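Local coordinates for protein putative Zn-dependent exopeptidase (Bacteroides vulgatus ATCC 8482, PDB 3GUX) that probably acts as a zinc-dependent aminopeptidase of family M28, releasing residues from the amino-terminal end of peptides, at residues I99-H104 against D308-E313; V134-E139 against K300-T305; E139-I144 against I153-F158. All blocks are in the same frame, centred on the assembly; numbering follows the deposited sequence.

In the fold
The three contacts join two helices to the central mixed beta sheet and to each other, both helices covering the same face of it. Contact 1 sets the C-terminal part of helix 296-311 against strand 98-104, contact 2 joins that helix to helix 131-146, and contact 3 lays helix 131-146 on strand 152-158, the parallel neighbour of strand 98-104. Their centres are close: about 10 Å between contacts 1 and 2, 9 Å between 2 and 3, and 8 Å between 1 and 3. Leu101 N probably bonds to Asp154 O at 2.7 Å, linking contacts 1 and 3, while contacts 2 and 3 share Glu139. All three are buried in the core formed by the sheet and the two helices.

Contact 1: I99-H104 against D308-E313; sequences ILLCAH and DVIYNE
Glu313, whose aliphatic part packs on Ile99, has a carboxylate gripped by several groups of the same chain: OE2 receives Tyr198 OH and pairs with Lys228 NZ, while OE1 forms a salt bridge with Arg197. With two cations and a hydroxyl around it, this buried group is probably kept ionised. The contact is the helix-on-sheet packing of an alpha/beta sandwich, in which the C-terminal part of helix 296-311, together with Glu313, lies against strand 98-104. Glu313 N bonds to Ile310 O at 3.3 Å, and both side chains point to the strand.

Glu313 is bent at chi2 (-69°), and its methylene CG meets Ile99 CD1 at 4.0 Å, the two side chains crossing at about a right angle. The same CG also lies 4.0 Å from Ile99 CG1, so the isoleucine presents a short length of its chain rather than one methyl group. Ile310 covers the adjoining part of the strand. Its CG1 stands between backbone N and carbonyl carbon (chi1 74°), and from there an extended chi2 carries CD1 outward to Leu101. These two side chains meet tip to tip, with Ile310 CD1 at 4.1 Å from Leu101 CD1. Ile99 and Leu101, two residues apart on the strand, thus point to the same helix, and Ile153 of the neighbouring strand touches both of them and Ile310. The second branch of Ile310 completes the packing, its CG2 lying 4.2 Å from Ile99 CG2.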
loop_
_atom_site.group_PDB
_atom_site.type_symbol
_atom_site.label_atom_id
_atom_site.label_comp_id
_atom_site.label_asym_id
_atom_site.label_seq_id
_atom_site.Cartn_x
_atom_site.Cartn_y
_atom_site.Cartn_z
ATOM N N ILE A 99 -3.166 11.079 4.541
ATOM C CA ILE A 99 -3.085 9.660 4.896
ATOM C C ILE A 99 -2.169 8.986 3.870
ATOM O O ILE A 99 -2.275 9.232 2.667
ATOM C CB ILE A 99 -4.432 8.918 4.939
ATOM C CG1 ILE A 99 -5.424 9.597 5.891
ATOM C CG2 ILE A 99 -4.185 7.430 5.323
ATOM C CD1 ILE A 99 -4.944 9.748 7.342
ATOM N N LEU A 100 -1.227 8.182 4.346
ATOM C CA LEU A 100 -0.334 7.449 3.440
ATOM C C LEU A 100 -0.910 6.082 3.165
ATOM O O LEU A 100 -1.333 5.415 4.086
ATOM C CB LEU A 100 1.064 7.277 4.046
ATOM C CG LEU A 100 2.052 6.365 3.303
ATOM C CD1 LEU A 100 2.265 6.790 1.860
ATOM C CD2 LEU A 100 3.324 6.371 4.051
ATOM N N LEU A 101 -0.920 5.671 1.901
ATOM C CA LEU A 101 -1.334 4.342 1.512
ATOM C C LEU A 101 -0.172 3.749 0.731
ATOM O O LEU A 101 0.303 4.376 -0.203
ATOM C CB LEU A 101 -2.573 4.348 0.622
ATOM C CG LEU A 101 -3.865 4.942 1.186
ATOM C CD1 LEU A 101 -4.985 4.779 0.161
ATOM C CD2 LEU A 101 -4.245 4.291 2.514
ATOM N N CYS A 102 0.258 2.544 1.075
ATOM C CA CYS A 102 1.405 1.943 0.400
ATOM C C CYS A 102 1.360 0.426 0.263
ATOM O O CYS A 102 0.559 -0.276 0.903
ATOM C CB CYS A 102 2.675 2.386 1.120
ATOM S SG CYS A 102 2.693 2.032 2.872
ATOM N N ALA A 103 2.264 -0.054 -0.603
ATOM C CA ALA A 103 2.402 -1.447 -0.997
ATOM C C ALA A 103 3.737 -1.571 -1.726
ATOM O O ALA A 103 4.246 -0.570 -2.230
ATOM C CB ALA A 103 1.280 -1.848 -1.935
ATOM N N HIS A 104 4.315 -2.753 -1.744
ATOM C CA HIS A 104 5.471 -3.005 -2.582
ATOM C C HIS A 104 5.073 -3.641 -3.901
ATOM O O HIS A 104 4.163 -4.412 -3.941
ATOM C CB HIS A 104 6.528 -3.829 -1.828
ATOM C CG HIS A 104 6.265 -5.295 -1.809
ATOM N ND1 HIS A 104 6.716 -6.142 -2.786
ATOM C CD2 HIS A 104 5.624 -6.067 -0.918
ATOM C CE1 HIS A 104 6.335 -7.368 -2.517
ATOM N NE2 HIS A 104 5.678 -7.353 -1.385
ATOM N N ASP A 308 -13.646 3.575 3.228
ATOM C CA ASP A 308 -14.530 4.098 4.290
ATOM C C ASP A 308 -13.699 4.659 5.453
ATOM O O ASP A 308 -14.124 5.610 6.080
ATOM C CB ASP A 308 -15.561 3.058 4.770
ATOM C CG ASP A 308 -16.795 2.995 3.879
ATOM O OD1 ASP A 308 -17.761 3.731 4.158
ATOM O OD2 ASP A 308 -16.825 2.193 2.931
ATOM N N VAL A 309 -12.525 4.078 5.712
ATOM C CA VAL A 309 -11.646 4.604 6.730
ATOM C C VAL A 309 -11.139 5.970 6.270
ATOM O O VAL A 309 -11.360 6.961 6.969
ATOM C CB VAL A 309 -10.482 3.664 7.077
ATOM C CG1 VAL A 309 -9.387 4.402 7.868
ATOM C CG2 VAL A 309 -10.986 2.483 7.862
ATOM N N ILE A 310 -10.554 6.038 5.072
ATOM C CA ILE A 310 -9.913 7.293 4.640
ATOM C C ILE A 310 -10.888 8.397 4.334
ATOM O O ILE A 310 -10.560 9.544 4.604
ATOM C CB ILE A 310 -8.879 7.140 3.449
ATOM C CG1 ILE A 310 -9.542 6.900 2.100
ATOM C CG2 ILE A 310 -7.862 6.048 3.759
ATOM C CD1 ILE A 310 -8.515 6.657 1.008
ATOM N N TYR A 311 -12.066 8.073 3.800
ATOM C CA TYR A 311 -13.081 9.095 3.525
ATOM C C TYR A 311 -13.706 9.713 4.818
ATOM O O TYR A 311 -14.293 10.805 4.750
ATOM C CB TYR A 311 -14.167 8.579 2.543
ATOM C CG TYR A 311 -13.748 8.631 1.086
ATOM C CD1 TYR A 311 -12.860 7.703 0.563
ATOM C CD2 TYR A 311 -14.242 9.602 0.221
ATOM C CE1 TYR A 311 -12.475 7.728 -0.760
ATOM C CE2 TYR A 311 -13.842 9.637 -1.136
ATOM C CZ TYR A 311 -12.966 8.685 -1.607
ATOM O OH TYR A 311 -12.529 8.667 -2.911
ATOM N N ASN A 312 -13.596 8.995 5.944
ATOM C CA ASN A 312 -14.023 9.471 7.267
ATOM C C ASN A 312 -13.038 10.441 7.963
ATOM O O ASN A 312 -13.398 11.058 8.973
ATOM C CB ASN A 312 -14.234 8.282 8.217
ATOM C CG ASN A 312 -15.666 7.791 8.280
ATOM O OD1 ASN A 312 -16.490 8.046 7.390
ATOM N ND2 ASN A 312 -15.969 7.061 9.362
ATOM N N GLU A 313 -11.818 10.585 7.434
ATOM C CA GLU A 313 -10.781 11.420 8.062
ATOM C C GLU A 313 -11.087 12.904 7.863
ATOM O O GLU A 313 -11.349 13.317 6.736
ATOM C CB GLU A 313 -9.414 11.090 7.496
ATOM C CG GLU A 313 -8.935 9.699 7.872
ATOM C CD GLU A 313 -8.618 9.543 9.349
ATOM O OE1 GLU A 313 -8.252 10.545 9.989
ATOM O OE2 GLU A 313 -8.736 8.411 9.868
#

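Contact 2: V134-E139 against K300-T305; sequences VGVLLE and KAVGQT
No flat group enters the meeting of Val136 with Val302 and Gly303, a close helix-helix packing of helix 131-146 with helix 296-311 on one face of the central beta sheet. The amide of Gln304 lies away from it, on helix 296-311, and is held by polar partners. Its OE1 accepts from Lys300 NZ at 2.7 Å, one helical turn earlier, with the donor tilted 25° from the carbonyl plane; Lys300 NZ also forms a salt bridge with Glu23. Gln304 OE1 takes the backbone N of Phe24 and NE2 donates to Pro22 O, which fastens the N-terminal segment of the chain to this side of the helix, while a bond from NE2 to Asp308 OD2 runs along the helix itself.

At Gly303 the backbones come near, Gly303 CA lying 5.9 Å from Val136 CA. Into this place Val136 sends one branch, CG1, set opposite the backbone N by a chi1 of 168°. Val302 flanks the glycine and adds a looser touch, its CG1 standing 4.5 Å from Val136 CG1. Both valines and the glycine are buried, and the interface is purely apolar. At its closest point Val136 CG1 rests against the bare backbone, 3.9 Å from Gly303 CA.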
loop_
_atom_site.group_PDB
_atom_site.type_symbol
_atom_site.label_atom_id
_atom_site.label_comp_id
_atom_site.label_asym_id
_atom_site.label_seq_id
_atom_site.Cartn_x
_atom_site.Cartn_y
_atom_site.Cartn_z
ATOM N N VAL A 134 -0.844 -3.467 -4.594
ATOM C CA VAL A 134 -0.746 -2.440 -5.624
ATOM C C VAL A 134 -2.081 -2.305 -6.391
ATOM O O VAL A 134 -2.545 -1.194 -6.669
ATOM C CB VAL A 134 0.403 -2.709 -6.629
ATOM C CG1 VAL A 134 0.309 -1.742 -7.821
ATOM C CG2 VAL A 134 1.771 -2.608 -5.947
ATOM N N GLY A 135 -2.660 -3.440 -6.771
ATOM C CA GLY A 135 -3.923 -3.440 -7.471
ATOM C C GLY A 135 -5.068 -2.766 -6.737
ATOM O O GLY A 135 -5.832 -2.006 -7.327
ATOM N N VAL A 136 -5.183 -3.043 -5.445
ATOM C CA VAL A 136 -6.193 -2.405 -4.628
ATOM C C VAL A 136 -5.950 -0.889 -4.580
ATOM O O VAL A 136 -6.877 -0.095 -4.682
ATOM C CB VAL A 136 -6.158 -2.951 -3.212
ATOM C CG1 VAL A 136 -7.009 -2.092 -2.307
ATOM C CG2 VAL A 136 -6.612 -4.363 -3.173
ATOM N N LEU A 137 -4.701 -0.474 -4.435
ATOM C CA LEU A 137 -4.385 0.953 -4.375
ATOM C C LEU A 137 -4.643 1.707 -5.688
ATOM O O LEU A 137 -5.031 2.890 -5.660
ATOM C CB LEU A 137 -2.946 1.157 -3.863
ATOM C CG LEU A 137 -2.737 0.785 -2.382
ATOM C CD1 LEU A 137 -1.306 1.082 -1.911
ATOM C CD2 LEU A 137 -3.756 1.490 -1.467
ATOM N N LEU A 138 -4.419 1.049 -6.826
ATOM C CA LEU A 138 -4.710 1.661 -8.124
ATOM C C LEU A 138 -6.202 1.914 -8.220
ATOM O O LEU A 138 -6.612 2.986 -8.650
ATOM C CB LEU A 138 -4.261 0.777 -9.292
ATOM C CG LEU A 138 -2.756 0.678 -9.588
ATOM C CD1 LEU A 138 -2.458 -0.418 -10.609
ATOM C CD2 LEU A 138 -2.195 2.010 -10.066
ATOM N N GLU A 139 -7.014 0.936 -7.798
ATOM C CA GLU A 139 -8.466 1.109 -7.819
ATOM C C GLU A 139 -8.863 2.215 -6.851
ATOM O O GLU A 139 -9.755 2.979 -7.165
ATOM C CB GLU A 139 -9.216 -0.199 -7.517
ATOM C CG GLU A 139 -10.712 -0.040 -7.294
ATOM C CD GLU A 139 -11.476 0.556 -8.495
ATOM O OE1 GLU A 139 -10.925 0.716 -9.615
ATOM O OE2 GLU A 139 -12.662 0.857 -8.308
ATOM N N LYS A 300 -12.591 -6.703 -2.320
ATOM C CA LYS A 300 -13.649 -5.794 -2.006
ATOM C C LYS A 300 -13.612 -5.450 -0.513
ATOM O O LYS A 300 -13.759 -4.285 -0.136
ATOM C CB LYS A 300 -15.031 -6.368 -2.392
ATOM C CG LYS A 300 -16.252 -5.470 -1.979
ATOM C CD LYS A 300 -16.307 -4.129 -2.738
ATOM C CE LYS A 300 -17.587 -3.304 -2.396
ATOM N NZ LYS A 300 -17.629 -1.971 -3.115
ATOM N N ALA A 301 -13.417 -6.460 0.332
ATOM C CA ALA A 301 -13.365 -6.232 1.775
ATOM C C ALA A 301 -12.234 -5.309 2.152
ATOM O O ALA A 301 -12.394 -4.425 3.006
ATOM C CB ALA A 301 -13.244 -7.562 2.552
ATOM N N VAL A 302 -11.072 -5.515 1.553
ATOM C CA VAL A 302 -9.914 -4.675 1.869
ATOM C C VAL A 302 -10.071 -3.277 1.297
ATOM O O VAL A 302 -9.902 -2.274 2.000
ATOM C CB VAL A 302 -8.603 -5.292 1.366
ATOM C CG1 VAL A 302 -7.413 -4.301 1.561
ATOM C CG2 VAL A 302 -8.373 -6.601 2.111
ATOM N N GLY A 303 -10.384 -3.213 0.024
ATOM C CA GLY A 303 -10.493 -1.948 -0.663
ATOM C C GLY A 303 -11.589 -1.079 -0.081
ATOM O O GLY A 303 -11.366 0.111 0.172
ATOM N N GLN A 304 -12.769 -1.647 0.158
ATOM C CA GLN A 304 -13.875 -0.813 0.681
ATOM C C GLN A 304 -13.592 -0.306 2.088
ATOM O O GLN A 304 -13.975 0.841 2.439
ATOM C CB GLN A 304 -15.206 -1.576 0.695
ATOM C CG GLN A 304 -16.435 -0.647 0.810
ATOM C CD GLN A 304 -16.492 0.311 -0.357
ATOM O OE1 GLN A 304 -16.512 -0.135 -1.504
ATOM N NE2 GLN A 304 -16.503 1.635 -0.076
ATOM N N THR A 305 -12.980 -1.164 2.907
ATOM C CA THR A 305 -12.649 -0.803 4.296
ATOM C C THR A 305 -11.672 0.363 4.263
ATOM O O THR A 305 -11.890 1.343 4.943
ATOM C CB THR A 305 -12.065 -1.992 5.089
ATOM O OG1 THR A 305 -13.083 -2.973 5.268
ATOM C CG2 THR A 305 -11.479 -1.562 6.476
#

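Contact 3: E139-I144 against I153-F158; sequences EIARQI and IDIVFF
The helix and second strand of a beta-alpha-beta crossover pack together here: helix 131-146 follows strand 98-104 in the chain and leads back to strand 152-158, which lies beside strand 98-104 and parallel to it. Between the segments the contact is apolar. Ile144 reaches from the helix toward the strand and sets its CD1 methyl over the branch point of Ile153, with Ile144 CD1 at 3.6 Å from Ile153 CB. Both gamma carbons of Ile153, CG1 and CG2, lie 3.7 Å from Ile144 CD1, so one methyl touches the whole fork. The extended outer bond of Ile144 (chi2 173°) provides the reach.

Nearer the middle of the strand, Ile155 extends its CD1 to the helix, where the small side chain of Ala141 leaves the backbone accessible. The fit is tight: Ile155 CD1 is 3.4 Å from Ala141 CB, closer than usual van der Waals contact, and it also approaches Ala141 CA.

On another side of the helix, Glu139 binds residues of the next turn. Arg142 grips its carboxylate side-on with two nitrogens, one to each oxygen. Arg142 NE reaches Glu139 OE1 at 2.8 Å in a nearly straight bond, the oxygen lying in the guanidinium plane. NH2 of Arg142 meets the syn lone pair of Glu139 OE2 at 2.9 Å in a bent bond (134°), the oxygen tilted from the guanidinium plane. A further donor, Gln143 NE2, comes to Glu139 OE2 at 2.7 Å from above the carboxylate plane. Ser28 OG and Asp25 N bond to the same carboxylate, whose rotation is thereby fixed.

Around helix 131-146, helix 26-37 touches Glu139 and Arg142, Tyr91 of strand 81-91 touches Ala141 and Ile144, and helix 296-311 meets Ile140 through Val306 and Met307.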
loop_
_atom_site.group_PDB
_atom_site.type_symbol
_atom_site.label_atom_id
_atom_site.label_comp_id
_atom_site.label_asym_id
_atom_site.label_seq_id
_atom_site.Cartn_x
_atom_site.Cartn_y
_atom_site.Cartn_z
ATOM N N GLU A 139 -7.014 0.936 -7.798
ATOM C CA GLU A 139 -8.466 1.109 -7.819
ATOM C C GLU A 139 -8.863 2.215 -6.851
ATOM O O GLU A 139 -9.755 2.979 -7.165
ATOM C CB GLU A 139 -9.216 -0.199 -7.517
ATOM C CG GLU A 139 -10.712 -0.040 -7.294
ATOM C CD GLU A 139 -11.476 0.556 -8.495
ATOM O OE1 GLU A 139 -10.925 0.716 -9.615
ATOM O OE2 GLU A 139 -12.662 0.857 -8.308
ATOM N N ILE A 140 -8.210 2.316 -5.691
ATOM C CA ILE A 140 -8.484 3.449 -4.769
ATOM C C ILE A 140 -8.111 4.797 -5.438
ATOM O O ILE A 140 -8.855 5.768 -5.329
ATOM C CB ILE A 140 -7.826 3.253 -3.401
ATOM C CG1 ILE A 140 -8.512 2.094 -2.667
ATOM C CG2 ILE A 140 -7.902 4.547 -2.549
ATOM C CD1 ILE A 140 -7.831 1.643 -1.430
ATOM N N ALA A 141 -7.005 4.815 -6.181
ATOM C CA ALA A 141 -6.569 6.001 -6.931
ATOM C C ALA A 141 -7.652 6.467 -7.914
ATOM O O ALA A 141 -8.012 7.646 -7.958
ATOM C CB ALA A 141 -5.252 5.718 -7.686
ATOM N N ARG A 142 -8.173 5.514 -8.679
ATOM C CA ARG A 142 -9.192 5.776 -9.667
ATOM C C ARG A 142 -10.439 6.396 -9.016
ATOM O O ARG A 142 -11.038 7.312 -9.571
ATOM C CB ARG A 142 -9.528 4.474 -10.406
ATOM C CG ARG A 142 -10.495 4.675 -11.596
ATOM C CD ARG A 142 -10.805 3.379 -12.341
ATOM N NE ARG A 142 -11.706 2.493 -11.597
ATOM C CZ ARG A 142 -13.033 2.568 -11.594
ATOM N NH1 ARG A 142 -13.678 3.516 -12.280
ATOM N NH2 ARG A 142 -13.750 1.705 -10.869
ATOM N N GLN A 143 -10.809 5.897 -7.839
ATOM C CA GLN A 143 -11.955 6.406 -7.105
ATOM C C GLN A 143 -11.663 7.791 -6.552
ATOM O O GLN A 143 -12.582 8.626 -6.477
ATOM C CB GLN A 143 -12.330 5.475 -5.952
ATOM C CG GLN A 143 -12.769 4.070 -6.360
ATOM C CD GLN A 143 -14.085 4.015 -7.085
ATOM O OE1 GLN A 143 -14.974 4.863 -6.897
ATOM N NE2 GLN A 143 -14.231 2.988 -7.910
ATOM N N ILE A 144 -10.406 8.024 -6.129
ATOM C CA ILE A 144 -10.014 9.350 -5.626
ATOM C C ILE A 144 -10.197 10.343 -6.760
ATOM O O ILE A 144 -10.734 11.419 -6.542
ATOM C CB ILE A 144 -8.583 9.422 -5.040
ATOM C CG1 ILE A 144 -8.515 8.649 -3.722
ATOM C CG2 ILE A 144 -8.180 10.885 -4.801
ATOM C CD1 ILE A 144 -7.128 8.514 -3.138
ATOM N N ILE A 153 -4.291 12.316 -0.073
ATOM C CA ILE A 153 -3.891 10.915 -0.045
ATOM C C ILE A 153 -2.603 10.758 -0.854
ATOM O O ILE A 153 -2.432 11.399 -1.898
ATOM C CB ILE A 153 -4.968 9.968 -0.622
ATOM C CG1 ILE A 153 -6.333 10.150 0.076
ATOM C CG2 ILE A 153 -4.493 8.525 -0.525
ATOM C CD1 ILE A 153 -6.330 9.960 1.592
ATOM N N ASP A 154 -1.678 9.966 -0.315
ATOM C CA ASP A 154 -0.471 9.575 -1.022
ATOM C C ASP A 154 -0.498 8.074 -1.228
ATOM O O ASP A 154 -0.694 7.323 -0.267
ATOM C CB ASP A 154 0.777 9.925 -0.228
ATOM C CG ASP A 154 0.905 11.390 -0.014
ATOM O OD1 ASP A 154 0.955 12.150 -1.004
ATOM O OD2 ASP A 154 0.916 11.799 1.156
ATOM N N ILE A 155 -0.315 7.658 -2.484
ATOM C CA ILE A 155 -0.197 6.262 -2.873
ATOM C C ILE A 155 1.310 6.069 -3.186
ATOM O O ILE A 155 1.838 6.729 -4.074
ATOM C CB ILE A 155 -1.119 5.931 -4.058
ATOM C CG1 ILE A 155 -2.579 6.015 -3.602
ATOM C CG2 ILE A 155 -0.822 4.555 -4.608
ATOM C CD1 ILE A 155 -3.612 5.618 -4.655
ATOM N N VAL A 156 2.000 5.218 -2.428
ATOM C CA VAL A 156 3.412 4.956 -2.667
ATOM C C VAL A 156 3.671 3.470 -2.918
ATOM O O VAL A 156 3.284 2.625 -2.101
ATOM C CB VAL A 156 4.257 5.391 -1.476
ATOM C CG1 VAL A 156 5.743 5.108 -1.734
ATOM C CG2 VAL A 156 4.031 6.850 -1.202
ATOM N N PHE A 157 4.251 3.154 -4.075
ATOM C CA PHE A 157 4.641 1.795 -4.379
ATOM C C PHE A 157 6.146 1.684 -4.145
ATOM O O PHE A 157 6.955 2.303 -4.856
ATOM C CB PHE A 157 4.285 1.379 -5.801
ATOM C CG PHE A 157 2.841 1.625 -6.190
ATOM C CD1 PHE A 157 1.786 1.283 -5.343
ATOM C CD2 PHE A 157 2.532 2.097 -7.463
ATOM C CE1 PHE A 157 0.454 1.476 -5.736
ATOM C CE2 PHE A 157 1.197 2.313 -7.853
ATOM C CZ PHE A 157 0.161 1.996 -6.990
ATOM N N PHE A 158 6.507 0.890 -3.139
ATOM C CA PHE A 158 7.882 0.632 -2.780
ATOM C C PHE A 158 8.487 -0.457 -3.638
ATOM O O PHE A 158 7.845 -1.462 -3.883
ATOM C CB PHE A 158 8.000 0.156 -1.327
ATOM C CG PHE A 158 7.564 1.164 -0.321
ATOM C CD1 PHE A 158 8.146 2.419 -0.293
ATOM C CD2 PHE A 158 6.618 0.839 0.630
ATOM C CE1 PHE A 158 7.785 3.343 0.646
ATOM C CE2 PHE A 158 6.233 1.768 1.566
ATOM C CZ PHE A 158 6.808 3.023 1.576
#